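Fiber protein (Snake adenovirus 1, PDB 4UMI) forms trimeric spikes on the capsid vertices, whose head domain, present in this chain, probably attaches the virion to its host receptor. Local coordinates at residues A130-S140 and V197-K208; D142-A152 and G184-P195. All blocks are in the same frame, centred on the assembly; numbering follows the deposited sequence.

Contact 1 (A130-S140 and V197-K208)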
loop_
_atom_site.group_PDB
_atom_site.type_symbol
_atom_site.label_atom_id
_atom_site.label_comp_id
_atom_site.label_asym_id
_atom_site.label_seq_id
_atom_site.Cartn_x
_atom_site.Cartn_y
_atom_site.Cartn_z
ATOM N N ALA A 130 -1.633 -16.799 13.626
ATOM C CA ALA A 130 -1.189 -16.214 14.871
ATOM C C ALA A 130 -1.129 -14.676 14.839
ATOM O O ALA A 130 -0.912 -14.055 15.882
ATOM C CB ALA A 130 0.191 -16.752 15.225
ATOM N N PHE A 131 -1.229 -14.067 13.664
ATOM C CA PHE A 131 -0.899 -12.663 13.463
ATOM C C PHE A 131 -2.110 -11.778 13.395
ATOM O O PHE A 131 -3.178 -12.168 12.907
ATOM C CB PHE A 131 -0.048 -12.491 12.224
ATOM C CG PHE A 131 1.344 -13.008 12.373
ATOM C CD1 PHE A 131 1.607 -14.344 12.219
ATOM C CD2 PHE A 131 2.408 -12.164 12.623
ATOM C CE1 PHE A 131 2.889 -14.846 12.316
ATOM C CE2 PHE A 131 3.691 -12.648 12.740
ATOM C CZ PHE A 131 3.930 -13.989 12.574
ATOM N N THR A 132 -1.886 -10.527 13.791
ATOM C CA THR A 132 -2.840 -9.464 13.568
ATOM C C THR A 132 -2.142 -8.347 12.835
ATOM O O THR A 132 -1.011 -7.960 13.167
ATOM C CB THR A 132 -3.367 -8.953 14.915
ATOM O OG1 THR A 132 -3.958 -10.045 15.629
ATOM C CG2 THR A 132 -4.394 -7.887 14.758
ATOM N N LYS A 133 -2.797 -7.811 11.808
ATOM C CA LYS A 133 -2.301 -6.668 11.052
ATOM C C LYS A 133 -3.307 -5.544 11.211
ATOM O O LYS A 133 -4.487 -5.725 10.946
ATOM C CB LYS A 133 -2.139 -6.977 9.559
ATOM C CG LYS A 133 -1.489 -5.810 8.815
ATOM C CD LYS A 133 -1.085 -5.994 7.339
ATOM C CE LYS A 133 -2.206 -6.377 6.453
ATOM N NZ LYS A 133 -1.674 -6.380 5.047
ATOM N N ARG A 134 -2.864 -4.381 11.636
ATOM C CA ARG A 134 -3.702 -3.188 11.730
ATOM C C ARG A 134 -3.168 -2.156 10.759
ATOM O O ARG A 134 -1.991 -1.796 10.847
ATOM C CB ARG A 134 -3.765 -2.622 13.138
ATOM C CG ARG A 134 -4.614 -3.508 14.035
ATOM C CD ARG A 134 -4.501 -3.169 15.485
ATOM N NE ARG A 134 -5.243 -4.144 16.310
ATOM C CZ ARG A 134 -4.829 -4.635 17.482
ATOM N NH1 ARG A 134 -3.660 -4.273 18.016
ATOM N NH2 ARG A 134 -5.584 -5.508 18.130
ATOM N N THR A 135 -4.007 -1.719 9.840
ATOM C CA THR A 135 -3.629 -0.754 8.806
ATOM C C THR A 135 -4.457 0.515 8.897
ATOM O O THR A 135 -5.686 0.465 8.979
ATOM C CB THR A 135 -3.806 -1.346 7.401
ATOM O OG1 THR A 135 -3.098 -2.588 7.284
ATOM C CG2 THR A 135 -3.313 -0.409 6.322
ATOM N N LEU A 136 -3.758 1.646 8.881
ATOM C CA LEU A 136 -4.363 2.959 8.747
ATOM C C LEU A 136 -4.172 3.453 7.300
ATOM O O LEU A 136 -3.027 3.544 6.859
ATOM C CB LEU A 136 -3.719 3.939 9.710
ATOM C CG LEU A 136 -4.310 5.338 9.704
ATOM C CD1 LEU A 136 -5.726 5.364 10.271
ATOM C CD2 LEU A 136 -3.412 6.308 10.476
ATOM N N PHE A 137 -5.248 3.785 6.618
ATOM C CA PHE A 137 -5.213 4.387 5.314
ATOM C C PHE A 137 -5.629 5.844 5.485
ATOM O O PHE A 137 -6.536 6.153 6.247
ATOM C CB PHE A 137 -6.195 3.698 4.359
ATOM C CG PHE A 137 -5.934 2.256 4.100
ATOM C CD1 PHE A 137 -6.510 1.243 4.863
ATOM C CD2 PHE A 137 -5.173 1.891 3.004
ATOM C CE1 PHE A 137 -6.279 -0.081 4.502
ATOM C CE2 PHE A 137 -4.942 0.579 2.681
ATOM C CZ PHE A 137 -5.479 -0.414 3.437
ATOM N N ALA A 138 -4.919 6.728 4.786
ATOM C CA ALA A 138 -5.223 8.157 4.871
ATOM C C ALA A 138 -5.262 8.784 3.481
ATOM O O ALA A 138 -4.403 8.476 2.650
ATOM C CB ALA A 138 -4.154 8.873 5.673
ATOM N N TYR A 139 -6.220 9.669 3.245
ATOM C CA TYR A 139 -6.330 10.374 1.970
ATOM C C TYR A 139 -6.807 11.790 2.190
ATOM O O TYR A 139 -7.708 12.030 2.992
ATOM C CB TYR A 139 -7.363 9.677 1.045
ATOM C CG TYR A 139 -7.737 10.531 -0.154
ATOM C CD1 TYR A 139 -6.873 10.678 -1.218
ATOM C CD2 TYR A 139 -8.922 11.256 -0.192
ATOM C CE1 TYR A 139 -7.143 11.521 -2.280
ATOM C CE2 TYR A 139 -9.206 12.087 -1.247
ATOM C CZ TYR A 139 -8.321 12.215 -2.290
ATOM O OH TYR A 139 -8.565 13.054 -3.348
ATOM N N SER A 140 -6.194 12.754 1.488
ATOM C CA SER A 140 -6.812 14.066 1.379
ATOM C C SER A 140 -6.576 14.575 -0.042
ATOM O O SER A 140 -5.477 14.445 -0.549
ATOM C CB SER A 140 -6.180 15.049 2.355
ATOM O OG SER A 140 -6.737 16.341 2.215
ATOM N N VAL A 197 -1.684 16.094 -0.718
ATOM C CA VAL A 197 -1.397 15.027 0.222
ATOM C C VAL A 197 -1.423 13.674 -0.483
ATOM O O VAL A 197 -0.542 12.832 -0.301
ATOM C CB VAL A 197 -2.388 15.032 1.360
ATOM C CG1 VAL A 197 -2.214 13.776 2.185
ATOM C CG2 VAL A 197 -2.220 16.297 2.165
ATOM N N GLY A 198 -2.469 13.430 -1.267
ATOM C CA GLY A 198 -2.640 12.137 -1.871
ATOM C C GLY A 198 -3.041 11.110 -0.855
ATOM O O GLY A 198 -3.753 11.395 0.109
ATOM N N SER A 199 -2.476 9.899 -1.036
ATOM C CA SER A 199 -2.879 8.758 -0.237
ATOM C C SER A 199 -1.691 8.019 0.309
ATOM O O SER A 199 -0.596 8.100 -0.235
ATOM C CB SER A 199 -3.751 7.793 -1.048
ATOM O OG SER A 199 -3.058 7.128 -2.086
ATOM N N GLY A 200 -1.890 7.333 1.425
ATOM C CA GLY A 200 -0.861 6.511 1.994
ATOM C C GLY A 200 -1.420 5.537 3.014
ATOM O O GLY A 200 -2.579 5.692 3.413
ATOM N N SER A 201 -0.592 4.615 3.470
ATOM C CA SER A 201 -1.005 3.696 4.502
ATOM C C SER A 201 0.121 3.346 5.406
ATOM O O SER A 201 1.305 3.414 5.014
ATOM C CB SER A 201 -1.647 2.452 3.945
ATOM O OG SER A 201 -0.765 1.749 3.158
ATOM N N SER A 202 -0.210 2.961 6.631
ATOM C CA SER A 202 0.762 2.572 7.632
ATOM C C SER A 202 0.191 1.381 8.367
ATOM O O SER A 202 -0.958 1.467 8.784
ATOM C CB SER A 202 0.951 3.743 8.608
ATOM O OG SER A 202 1.832 3.459 9.692
ATOM N N PHE A 203 0.964 0.327 8.551
ATOM C CA PHE A 203 0.462 -0.846 9.266
ATOM C C PHE A 203 1.467 -1.332 10.288
ATOM O O PHE A 203 2.655 -1.045 10.218
ATOM C CB PHE A 203 -0.003 -1.978 8.326
ATOM C CG PHE A 203 1.076 -2.584 7.468
ATOM C CD1 PHE A 203 1.866 -3.609 7.935
ATOM C CD2 PHE A 203 1.303 -2.114 6.176
ATOM C CE1 PHE A 203 2.859 -4.162 7.145
ATOM C CE2 PHE A 203 2.262 -2.683 5.396
ATOM C CZ PHE A 203 3.040 -3.692 5.874
ATOM N N TYR A 204 0.972 -2.117 11.233
ATOM C CA TYR A 204 1.841 -2.931 12.064
ATOM C C TYR A 204 1.269 -4.337 12.080
ATOM O O TYR A 204 0.080 -4.561 11.911
ATOM C CB TYR A 204 2.159 -2.429 13.447
ATOM C CG TYR A 204 1.007 -2.439 14.387
ATOM C CD1 TYR A 204 0.074 -1.401 14.438
ATOM C CD2 TYR A 204 0.880 -3.421 15.335
ATOM C CE1 TYR A 204 -0.969 -1.375 15.364
ATOM C CE2 TYR A 204 -0.126 -3.386 16.270
ATOM C CZ TYR A 204 -1.062 -2.377 16.285
ATOM O OH TYR A 204 -2.083 -2.331 17.238
ATOM N N LEU A 205 2.161 -5.284 12.218
ATOM C CA LEU A 205 1.833 -6.692 12.060
ATOM C C LEU A 205 2.543 -7.360 13.172
ATOM O O LEU A 205 3.771 -7.175 13.278
ATOM C CB LEU A 205 2.326 -7.171 10.639
ATOM C CG LEU A 205 2.333 -8.612 10.189
ATOM C CD1 LEU A 205 0.921 -9.092 10.126
ATOM C CD2 LEU A 205 3.046 -8.784 8.874
ATOM N N THR A 206 1.808 -8.078 14.026
ATOM C CA THR A 206 2.349 -8.658 15.220
ATOM C C THR A 206 1.707 -10.015 15.542
ATOM O O THR A 206 0.573 -10.308 15.143
ATOM C CB THR A 206 2.126 -7.731 16.410
ATOM O OG1 THR A 206 2.772 -8.253 17.562
ATOM C CG2 THR A 206 0.670 -7.558 16.715
ATOM N N GLU A 207 2.451 -10.843 16.275
ATOM C CA GLU A 207 2.021 -12.147 16.776
ATOM C C GLU A 207 1.521 -12.057 18.206
ATOM O O GLU A 207 1.072 -13.057 18.769
ATOM C CB GLU A 207 3.209 -13.105 16.794
ATOM C CG GLU A 207 3.244 -14.044 15.640
ATOM C CD GLU A 207 4.275 -15.125 15.817
ATOM O OE1 GLU A 207 5.470 -14.807 16.024
ATOM O OE2 GLU A 207 3.881 -16.297 15.720
ATOM N N LYS A 208 1.620 -10.878 18.815
ATOM C CA LYS A 208 1.050 -10.654 20.152
ATOM C C LYS A 208 -0.458 -10.452 20.044
ATOM O O LYS A 208 -0.968 -10.074 18.985
ATOM C CB LYS A 208 1.690 -9.440 20.819
ATOM C CG LYS A 208 3.206 -9.459 20.780
ATOM C CD LYS A 208 3.805 -8.138 21.233
ATOM C CE LYS A 208 4.970 -7.701 20.354
ATOM N NZ LYS A 208 5.897 -8.802 19.967
HETATM O O HOH W 1 -2.161 -11.659 16.915
HETATM O O HOH W 2 -0.416 -15.225 18.532
HETATM O O HOH W 3 -4.370 14.820 -2.929
#
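In the four-stranded antiparallel sheet of the fibre head, strand 131-140 pairs with strand 198-206, the outermost of this chain's sheet, their axes running at 166°. From Thr132-Thr206 to Ala138-Gly200 every hydrogen-bonded pair closes both backbone bonds, as in Leu136 N to Ser202 O (2.8 Å). The ladder loosens at its Ser140-Gly198 end, where one of the two bonds, Gly198 N to Ser140 O, is weak and a water also links these atoms. Arg134 and Tyr204 run alongside each other on one face. Tyr204 CG sits between its backbone N and carbonyl carbon (chi1 69°), which leans the ring toward the arginine; Arg134 NH1 donates to Tyr204 OH (2.6 Å) near the guanidinium plane, with guanidinium and phenol planes 65° apart. Arg134 NE makes a salt bridge with Glu125, so the group is held through both NE and NH1. On the other face, Thr135 OG1 lies 3.3 Å from Phe203 CB and Lys133 CD 3.8 Å from Phe203 CD1. The Arg134-Tyr204 face thus packs mostly within the subunit, though Tyr204 also touches Tyr139 of the second subunit, whereas a bend carries Lys133 NZ to that subunit's Gln122 OE1 (hydrogen bond) and Phe137 (cation-pi).

Contact 2 (D142-A152 and G184-P195); sequences DGLTGPFKAPA and GILTLEISRSLP
Lys149 and Thr187 run alongside each other in the same direction, on the face they share with Pro151 and Ile185. The lysine chain leaves CB with CG anti to its carbonyl carbon (chi1 -74°) and then bends at chi3 and chi4, which folds the amine back over the threonine: Lys149 NZ donates to Thr187 OG1 (2.8 Å), and Lys149 CG is 3.6 Å from the same oxygen. The opposite face is apolar. Leu186 CD2 meets the Phe148 ring at its edge, 4.1 Å from Phe148 CD2, and the two side chains lie at a slant to one another. These residues belong to a short antiparallel ladder, strand 148-151 on strand 185-190, at one margin of the second sheet of the head. Pairs Phe148-Leu188 and Ala150-Leu186 each close two backbone bonds, and Ala152 N donates to Gly184 O with an N-H...O angle of 176°. Between Leu144 and Phe148 the register shifts by two, and a separate bridge joins Leu144 and Leu194, with Leu144 N 2.8 Å from Leu194 O. Leu144 CD2 reaches back to strand 185-190, touching Leu188 CD2 (4.0 Å) and Ile190 CG2 (3.9 Å). Phe119 of strand 118-128 packs on Leu144, Leu188 and Phe148, and a water spans Thr145 O and Ser193 OG at the rim.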
loop_
_atom_site.group_PDB
_atom_site.type_symbol
_atom_site.label_atom_id
_atom_site.label_comp_id
_atom_site.label_asym_id
_atom_site.label_seq_id
_atom_site.Cartn_x
_atom_site.Cartn_y
_atom_site.Cartn_z
ATOM N N ASP A 142 -6.652 17.806 -0.457
ATOM C CA ASP A 142 -6.126 19.109 -0.136
ATOM C C ASP A 142 -4.625 19.116 -0.056
ATOM O O ASP A 142 -3.965 18.069 0.014
ATOM C CB ASP A 142 -6.725 19.565 1.181
ATOM C CG ASP A 142 -8.249 19.721 1.119
ATOM O OD1 ASP A 142 -8.767 20.196 0.062
ATOM O OD2 ASP A 142 -8.935 19.328 2.112
ATOM N N GLY A 143 -4.063 20.298 -0.155
ATOM C CA GLY A 143 -2.707 20.516 0.285
ATOM C C GLY A 143 -2.706 20.714 1.784
ATOM O O GLY A 143 -3.737 20.975 2.431
ATOM N N LEU A 144 -1.541 20.571 2.353
ATOM C CA LEU A 144 -1.419 20.733 3.768
ATOM C C LEU A 144 -0.210 21.581 4.017
ATOM O O LEU A 144 0.908 21.223 3.618
ATOM C CB LEU A 144 -1.386 19.344 4.388
ATOM C CG LEU A 144 -1.543 19.199 5.870
ATOM C CD1 LEU A 144 -2.843 19.755 6.391
ATOM C CD2 LEU A 144 -1.358 17.752 6.256
ATOM N N THR A 145 -0.437 22.701 4.722
ATOM C CA THR A 145 0.562 23.739 4.969
ATOM C C THR A 145 1.120 23.700 6.424
ATOM O O THR A 145 1.899 24.585 6.854
ATOM C CB THR A 145 -0.061 25.130 4.782
ATOM O OG1 THR A 145 -1.072 25.329 5.785
ATOM C CG2 THR A 145 -0.660 25.333 3.380
ATOM N N GLY A 146 0.687 22.728 7.209
ATOM C CA GLY A 146 1.119 22.573 8.598
ATOM C C GLY A 146 0.427 21.333 9.135
ATOM O O GLY A 146 -0.295 20.649 8.420
ATOM N N PRO A 147 0.645 21.006 10.408
ATOM C CA PRO A 147 0.035 19.799 10.976
ATOM C C PRO A 147 -1.485 19.841 10.882
ATOM O O PRO A 147 -2.107 20.883 11.001
ATOM C CB PRO A 147 0.543 19.811 12.426
ATOM C CG PRO A 147 1.801 20.622 12.369
ATOM C CD PRO A 147 1.518 21.679 11.370
ATOM N N PHE A 148 -2.076 18.678 10.652
ATOM C CA PHE A 148 -3.516 18.528 10.606
ATOM C C PHE A 148 -4.011 18.013 11.958
ATOM O O PHE A 148 -3.555 16.984 12.416
ATOM C CB PHE A 148 -3.890 17.534 9.508
ATOM C CG PHE A 148 -5.356 17.270 9.417
ATOM C CD1 PHE A 148 -6.192 18.167 8.778
ATOM C CD2 PHE A 148 -5.899 16.144 9.993
ATOM C CE1 PHE A 148 -7.546 17.926 8.693
ATOM C CE2 PHE A 148 -7.269 15.924 9.930
ATOM C CZ PHE A 148 -8.080 16.801 9.262
ATOM N N LYS A 149 -4.919 18.759 12.593
ATOM C CA LYS A 149 -5.467 18.398 13.873
ATOM C C LYS A 149 -6.976 18.437 13.810
ATOM O O LYS A 149 -7.565 19.414 13.349
ATOM C CB LYS A 149 -4.991 19.393 14.914
ATOM C CG LYS A 149 -3.551 19.219 15.287
ATOM C CD LYS A 149 -3.099 20.209 16.358
ATOM C CE LYS A 149 -2.830 19.550 17.710
ATOM N NZ LYS A 149 -1.528 18.809 17.779
ATOM N N ALA A 150 -7.601 17.375 14.287
ATOM C CA ALA A 150 -9.059 17.315 14.283
ATOM C C ALA A 150 -9.562 16.236 15.238
ATOM O O ALA A 150 -8.863 15.273 15.529
ATOM C CB ALA A 150 -9.556 17.035 12.897
ATOM N N PRO A 151 -10.764 16.446 15.788
ATOM C CA PRO A 151 -11.363 15.455 16.651
ATOM C C PRO A 151 -11.647 14.160 15.930
ATOM O O PRO A 151 -12.108 14.183 14.787
ATOM C CB PRO A 151 -12.691 16.103 17.067
ATOM C CG PRO A 151 -12.607 17.526 16.683
ATOM C CD PRO A 151 -11.635 17.613 15.565
ATOM N N ALA A 152 -11.333 13.052 16.589
ATOM C CA ALA A 152 -11.582 11.712 16.054
ATOM C C ALA A 152 -12.582 10.999 16.950
ATOM O O ALA A 152 -12.650 11.264 18.149
ATOM C CB ALA A 152 -10.291 10.947 16.030
ATOM N N GLY A 184 -8.653 12.147 22.185
ATOM C CA GLY A 184 -9.616 12.159 21.113
ATOM C C GLY A 184 -9.321 13.143 19.984
ATOM O O GLY A 184 -10.186 13.402 19.153
ATOM N N ILE A 185 -8.141 13.766 19.993
ATOM C CA ILE A 185 -7.742 14.692 18.917
ATOM C C ILE A 185 -6.642 14.015 18.093
ATOM O O ILE A 185 -5.614 13.645 18.645
ATOM C CB ILE A 185 -7.189 16.022 19.465
ATOM C CG1 ILE A 185 -8.218 16.693 20.388
ATOM C CG2 ILE A 185 -6.748 16.919 18.316
ATOM C CD1 ILE A 185 -9.506 17.083 19.713
ATOM N N LEU A 186 -6.889 13.806 16.797
ATOM C CA LEU A 186 -5.871 13.260 15.906
ATOM C C LEU A 186 -4.936 14.375 15.477
ATOM O O LEU A 186 -5.415 15.453 15.106
ATOM C CB LEU A 186 -6.578 12.627 14.722
ATOM C CG LEU A 186 -5.682 12.055 13.636
ATOM C CD1 LEU A 186 -6.357 10.872 12.970
ATOM C CD2 LEU A 186 -5.289 13.075 12.587
ATOM N N THR A 187 -3.641 14.095 15.491
ATOM C CA THR A 187 -2.653 14.960 14.891
ATOM C C THR A 187 -1.889 14.216 13.802
ATOM O O THR A 187 -1.476 13.088 14.043
ATOM C CB THR A 187 -1.641 15.499 15.910
ATOM O OG1 THR A 187 -2.322 16.286 16.893
ATOM C CG2 THR A 187 -0.563 16.384 15.248
ATOM N N LEU A 188 -1.735 14.862 12.634
ATOM C CA LEU A 188 -0.867 14.349 11.579
ATOM C C LEU A 188 0.200 15.421 11.419
ATOM O O LEU A 188 -0.088 16.524 10.934
ATOM C CB LEU A 188 -1.650 14.153 10.279
ATOM C CG LEU A 188 -0.733 13.932 9.033
ATOM C CD1 LEU A 188 0.105 12.686 9.067
ATOM C CD2 LEU A 188 -1.487 14.081 7.758
ATOM N N GLU A 189 1.413 15.077 11.814
ATOM C CA GLU A 189 2.565 15.975 11.642
ATOM C C GLU A 189 3.250 15.623 10.345
ATOM O O GLU A 189 3.289 14.456 10.023
ATOM C CB GLU A 189 3.557 15.768 12.798
ATOM C CG GLU A 189 2.998 16.087 14.150
ATOM C CD GLU A 189 4.042 16.448 15.157
ATOM O OE1 GLU A 189 5.238 16.028 15.026
ATOM O OE2 GLU A 189 3.643 17.167 16.095
ATOM N N ILE A 190 3.779 16.597 9.618
ATOM C CA ILE A 190 4.341 16.368 8.308
ATOM C C ILE A 190 5.762 16.879 8.157
ATOM O O ILE A 190 6.151 17.865 8.716
ATOM C CB ILE A 190 3.458 16.958 7.180
ATOM C CG1 ILE A 190 3.199 18.464 7.382
ATOM C CG2 ILE A 190 2.146 16.233 7.156
ATOM C CD1 ILE A 190 2.397 19.103 6.292
ATOM N N SER A 191 6.539 16.174 7.363
ATOM C CA SER A 191 7.962 16.445 7.162
ATOM C C SER A 191 8.215 17.692 6.353
ATOM O O SER A 191 9.273 18.273 6.465
ATOM C CB SER A 191 8.676 15.238 6.514
ATOM O OG SER A 191 8.159 14.965 5.225
ATOM N N ARG A 192 7.272 18.032 5.516
ATOM C CA ARG A 192 7.376 19.143 4.607
ATOM C C ARG A 192 5.956 19.554 4.233
ATOM O O ARG A 192 5.033 18.733 4.389
ATOM C CB ARG A 192 8.226 18.829 3.401
ATOM C CG ARG A 192 7.565 17.858 2.493
ATOM C CD ARG A 192 8.287 17.787 1.156
ATOM N NE ARG A 192 9.616 17.214 1.330
ATOM C CZ ARG A 192 10.638 17.361 0.494
ATOM N NH1 ARG A 192 10.527 18.100 -0.602
ATOM N NH2 ARG A 192 11.802 16.777 0.769
ATOM N N SER A 193 5.758 20.778 3.776
ATOM C CA SER A 193 4.480 21.175 3.275
ATOM C C SER A 193 4.136 20.321 2.071
ATOM O O SER A 193 5.016 19.956 1.297
ATOM C CB SER A 193 4.507 22.665 2.928
ATOM O OG SER A 193 4.761 23.371 4.153
ATOM N N LEU A 194 2.879 19.946 1.935
ATOM C CA LEU A 194 2.451 19.030 0.865
ATOM C C LEU A 194 1.473 19.745 -0.066
ATOM O O LEU A 194 0.356 20.068 0.329
ATOM C CB LEU A 194 1.788 17.773 1.453
ATOM C CG LEU A 194 2.599 16.980 2.446
ATOM C CD1 LEU A 194 1.776 15.875 3.074
ATOM C CD2 LEU A 194 3.811 16.376 1.800
ATOM N N PRO A 195 1.857 19.999 -1.317
ATOM C CA PRO A 195 0.914 20.699 -2.183
ATOM C C PRO A 195 -0.298 19.851 -2.534
ATOM O O PRO A 195 -1.361 20.365 -2.774
ATOM C CB PRO A 195 1.772 21.092 -3.387
ATOM C CG PRO A 195 2.920 20.168 -3.379
ATOM C CD PRO A 195 3.190 19.878 -1.913
HETATM O O HOH W 4 3.535 25.708 4.859
#

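Contact 1 is largely buried and contact 2 only partly: the centre of contact 1 is about 6 Å, and that of contact 2 about 12 Å, from the centre of the chain. Each pairs two strands of a different four-stranded sheet, and contact 2 is nested in the loop that contact 1 closes. The two touch where the strands hand over: Val197 N is 3.1 Å from Asp142 O, a probable hydrogen bond, and Val197 packs on Leu144. Their chemistry follows their place. Contact 1 has a long unbroken ladder and borders both neighbouring subunits, whereas contact 2 is broken in two, meets no other chain of the trimer, and turns leucines and Phe148 toward the first sheet.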